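Local coordinates for RimK-related lysine biosynthesis protein (Thermococcus kodakarensis, PDB 5K2M), which binds ADP and magnesium and is probably an ATP-dependent ligase of the RimK family, LysX subfamily, acting in amino-acid biosynthesis, at residues Val9-Arg12 with Glu13-Ala16; Leu35-Pro38 with Gly39-Leu43. All coordinates share one frame; numbering follows the deposited sequence.

Contact 1. Residues Val9-Arg12 with Glu13-Ala16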
# COMPACT_ATOMS: atom_id res chain seq x y z
N VAL A 9 13.21 -39.10 -20.56
CA VAL A 9 13.85 -40.40 -20.43
C VAL A 9 15.05 -40.36 -21.36
O VAL A 9 15.10 -39.55 -22.29
CB VAL A 9 12.90 -41.58 -20.77
CG1 VAL A 9 11.73 -41.64 -19.79
CG2 VAL A 9 12.36 -41.48 -22.19
N LEU A 10 16.03 -41.21 -21.11
CA LEU A 10 17.21 -41.27 -21.95
C LEU A 10 17.04 -42.39 -22.97
O LEU A 10 17.34 -43.55 -22.69
CB LEU A 10 18.48 -41.47 -21.11
CG LEU A 10 18.81 -40.34 -20.14
CD1 LEU A 10 19.96 -40.73 -19.23
CD2 LEU A 10 19.15 -39.04 -20.87
N ARG A 11 16.52 -42.03 -24.14
CA ARG A 11 16.39 -42.96 -25.26
C ARG A 11 17.78 -43.13 -25.89
O ARG A 11 18.75 -42.50 -25.48
CB ARG A 11 15.39 -42.44 -26.31
CG ARG A 11 13.98 -42.19 -25.80
CD ARG A 11 13.16 -41.28 -26.71
NE ARG A 11 13.64 -39.90 -26.74
CZ ARG A 11 13.09 -38.91 -27.44
NH1 ARG A 11 12.01 -39.13 -28.19
NH2 ARG A 11 13.62 -37.67 -27.40
N ARG A 12 17.87 -44.00 -26.89
CA ARG A 12 19.13 -44.20 -27.58
C ARG A 12 19.70 -42.87 -28.11
O ARG A 12 20.89 -42.61 -27.98
CB ARG A 12 18.94 -45.21 -28.72
CG ARG A 12 20.06 -45.26 -29.74
CD ARG A 12 21.41 -45.63 -29.13
NE ARG A 12 22.50 -45.09 -29.95
CZ ARG A 12 22.83 -45.53 -31.16
NH1 ARG A 12 22.17 -46.54 -31.74
NH2 ARG A 12 23.84 -44.96 -31.81
N GLU A 13 18.85 -42.03 -28.68
CA GLU A 13 19.27 -40.71 -29.15
C GLU A 13 20.01 -39.90 -28.07
O GLU A 13 21.08 -39.35 -28.33
CB GLU A 13 18.07 -39.90 -29.68
CG GLU A 13 17.54 -40.34 -31.04
CD GLU A 13 16.44 -41.41 -30.96
OE1 GLU A 13 15.72 -41.58 -31.97
OE2 GLU A 13 16.30 -42.08 -29.92
N GLU A 14 19.44 -39.86 -26.86
CA GLU A 14 20.02 -39.07 -25.76
C GLU A 14 21.35 -39.63 -25.27
O GLU A 14 22.27 -38.88 -24.94
CB GLU A 14 19.04 -38.92 -24.58
CG GLU A 14 17.94 -37.90 -24.81
CD GLU A 14 16.86 -38.39 -25.77
OE1 GLU A 14 16.38 -39.53 -25.60
OE2 GLU A 14 16.48 -37.63 -26.70
N MET A 15 21.46 -40.95 -25.24
CA MET A 15 22.73 -41.59 -24.87
C MET A 15 23.82 -41.30 -25.91
O MET A 15 24.98 -41.12 -25.56
CB MET A 15 22.55 -43.11 -24.68
CG MET A 15 21.56 -43.52 -23.57
SD MET A 15 21.87 -42.83 -21.92
CE MET A 15 23.54 -43.38 -21.56
N ALA A 16 23.45 -41.26 -27.18
CA ALA A 16 24.41 -40.93 -28.23
C ALA A 16 24.80 -39.45 -28.11
O ALA A 16 25.98 -39.10 -28.21
CB ALA A 16 23.82 -41.24 -29.61
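R11 and E14 hold the tight part of this helix start. The guanidinium meets the carboxylate side-on in a salt bridge with two bonds. R11 NE reaches E14 OE1 at 3.0 Å, close to the guanidinium plane. R11 NH2 reaches E14 OE2 at 2.9 Å, tilted further from that plane. The two planes are 15° apart, and each nitrogen meets one oxygen on its syn side, somewhat out of the carboxylate plane. E14 OE1 also accepts the backbone N of R11 at 2.9 Å, through its anti lone pair. R11 is at the N-cap and E14 three residues on. The carboxylate takes the N-cap N-H as the acid of a capping box does, but R11 has no side-chain acceptor to return the bond. The bend of E14 at chi2 (75°) folds the carboxylate back toward the R11 backbone N. Together the three bonds fix the rotation of the carboxylate. The first helical turn adds M15 N to R11 O (3.1 Å) and A16 N to R12 O (3.0 Å).

Beside the polar grip is an apolar patch. L10 CB touches M15 SD at 3.7 Å, and L10 CD2 rests on the CB of E14. The loose side belongs to R12, which is exposed. Its NE comes no closer than 4.1 Å to A16 CB.

Both acids have partners elsewhere. E14 OE2 also bridges to R49 of strand 45-49, while E13 OE1 accepts the backbone N of F248 and of K249. R11 NH1 pairs with E247, and the L10 backbone bonds to the chain of another protein. The contact thus joins the loop after strand 2-7 to helix 12-24, beside strand 45-49 and the start of helix 249-255.

Contact 2. Residues Leu35-Pro38 with Gly39-Leu43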
# COMPACT_ATOMS: atom_id res chain seq x y z
N LEU A 35 15.12 -29.17 -13.11
CA LEU A 35 14.81 -27.87 -13.70
C LEU A 35 13.91 -27.05 -12.80
O LEU A 35 12.75 -27.37 -12.60
CB LEU A 35 14.17 -28.07 -15.07
CG LEU A 35 15.03 -28.84 -16.08
CD1 LEU A 35 14.23 -29.21 -17.31
CD2 LEU A 35 16.29 -28.05 -16.44
N LEU A 36 14.45 -25.95 -12.29
CA LEU A 36 13.71 -25.06 -11.42
C LEU A 36 14.15 -23.63 -11.72
O LEU A 36 15.34 -23.31 -11.65
CB LEU A 36 13.98 -25.45 -9.97
CG LEU A 36 13.24 -24.77 -8.82
CD1 LEU A 36 11.73 -24.78 -9.04
CD2 LEU A 36 13.61 -25.46 -7.51
N PHE A 37 13.21 -22.77 -12.09
CA PHE A 37 13.58 -21.41 -12.45
C PHE A 37 12.79 -20.38 -11.66
O PHE A 37 11.66 -20.65 -11.27
CB PHE A 37 13.37 -21.18 -13.95
CG PHE A 37 14.21 -22.05 -14.83
CD1 PHE A 37 13.81 -23.35 -15.14
CD2 PHE A 37 15.38 -21.56 -15.41
CE1 PHE A 37 14.56 -24.14 -15.99
CE2 PHE A 37 16.14 -22.35 -16.25
CZ PHE A 37 15.73 -23.65 -16.54
N PRO A 38 13.38 -19.19 -11.42
CA PRO A 38 14.75 -18.82 -11.72
C PRO A 38 15.75 -19.66 -10.95
O PRO A 38 15.46 -20.09 -9.84
CB PRO A 38 14.86 -17.36 -11.26
CG PRO A 38 13.45 -16.88 -11.12
CD PRO A 38 12.65 -18.09 -10.76
N GLY A 39 16.91 -19.89 -11.54
CA GLY A 39 17.94 -20.70 -10.90
C GLY A 39 19.32 -20.33 -11.39
O GLY A 39 19.48 -19.53 -12.30
N ASN A 40 20.31 -20.96 -10.78
CA ASN A 40 21.71 -20.68 -11.05
C ASN A 40 22.29 -21.85 -11.83
O ASN A 40 22.51 -22.92 -11.27
CB ASN A 40 22.45 -20.49 -9.72
CG ASN A 40 23.95 -20.39 -9.89
OD1 ASN A 40 24.45 -19.94 -10.93
ND2 ASN A 40 24.69 -20.81 -8.86
N TYR A 41 22.50 -21.65 -13.12
CA TYR A 41 23.06 -22.68 -13.98
C TYR A 41 24.36 -22.19 -14.59
O TYR A 41 24.46 -21.03 -14.97
CB TYR A 41 22.05 -23.06 -15.06
CG TYR A 41 20.80 -23.75 -14.53
CD1 TYR A 41 20.76 -25.14 -14.37
CD2 TYR A 41 19.67 -23.02 -14.18
CE1 TYR A 41 19.63 -25.77 -13.88
CE2 TYR A 41 18.53 -23.65 -13.70
CZ TYR A 41 18.52 -25.02 -13.55
OH TYR A 41 17.42 -25.66 -13.06
N ASP A 42 25.36 -23.06 -14.65
CA ASP A 42 26.66 -22.75 -15.25
C ASP A 42 26.80 -23.63 -16.48
O ASP A 42 27.32 -24.74 -16.43
CB ASP A 42 27.78 -23.01 -14.23
CG ASP A 42 29.18 -22.67 -14.76
OD1 ASP A 42 29.33 -21.90 -15.74
OD2 ASP A 42 30.16 -23.18 -14.15
N LEU A 43 26.32 -23.11 -17.60
CA LEU A 43 26.17 -23.89 -18.82
C LEU A 43 26.39 -22.98 -19.99
O LEU A 43 25.92 -21.84 -20.00
CB LEU A 43 24.74 -24.44 -18.90
CG LEU A 43 24.31 -25.84 -18.44
CD1 LEU A 43 25.23 -26.55 -17.48
CD2 LEU A 43 22.89 -25.78 -17.88
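Y41 lays its ring back across the strand that precedes it and meets F37 and the L36 backbone. With CG of Y41 beside its backbone N (chi1 -67°), the ring is carried toward both. The two side chains cross at about a right angle, yet their rings are tilted by only 29°. They are slid well apart, with the F37 and Y41 ring centroids 5.2 Å from each other, so overlap is slight. Y41 touches through CE2, which sits over one face of F37, 3.7 Å from F37 CE2. Y41 OH is also above that face, toward its rim.

The hydroxyl makes the polar link. Y41 OH accepts the backbone N of L36 at 3.1 Å, in a nearly straight bond (169°). It also bonds to the carbonyl O of D34. L36 O lies near the plane of the Y41 ring, at its edge, 3.8 Å from Y41 CE2. A phenylalanine in place of Y41 would probably keep the ring contact but leave L36 N and D34 O without their hydroxyl mate.

Between the two rings the chain turns a wide corner, through the cis peptide before P38 and then G39. G39 CA lies 3.8 Å from L36 O.

F63 of helix 53-65 meets both F37 and Y41 edge-to-face, making a small aromatic cluster. L36 and F37 pair in an antiparallel ladder with a strand of the second subunit, and P38 O bonds to K100 of that subunit. The turn therefore lies between the end of helix 53-65 and the subunit interface, on the connection from strand 36-37 to strand 45-49.

How the contacts relate
From the N terminus, the chain runs through strand 2-7 and turns at contact 1 into helix 12-24. Strand 26-31 then lies beside strand 2-7 in the parallel sheet. Contact 2 follows, closing the turn after strand 36-37 before the chain re-enters the sheet as strand 45-49. The two contacts are in series; they neither nest nor cross. The centres of contact 1 and contact 2 are about 22 Å apart, and they do not touch. Contact 1 joins the helix start to strand 45-49 and to the region where helix 249-255 begins. The R11 side chain lies about 11 Å from a bound magnesium ion. Contact 2 lies away from the annotated sites, at the interface with the second subunit.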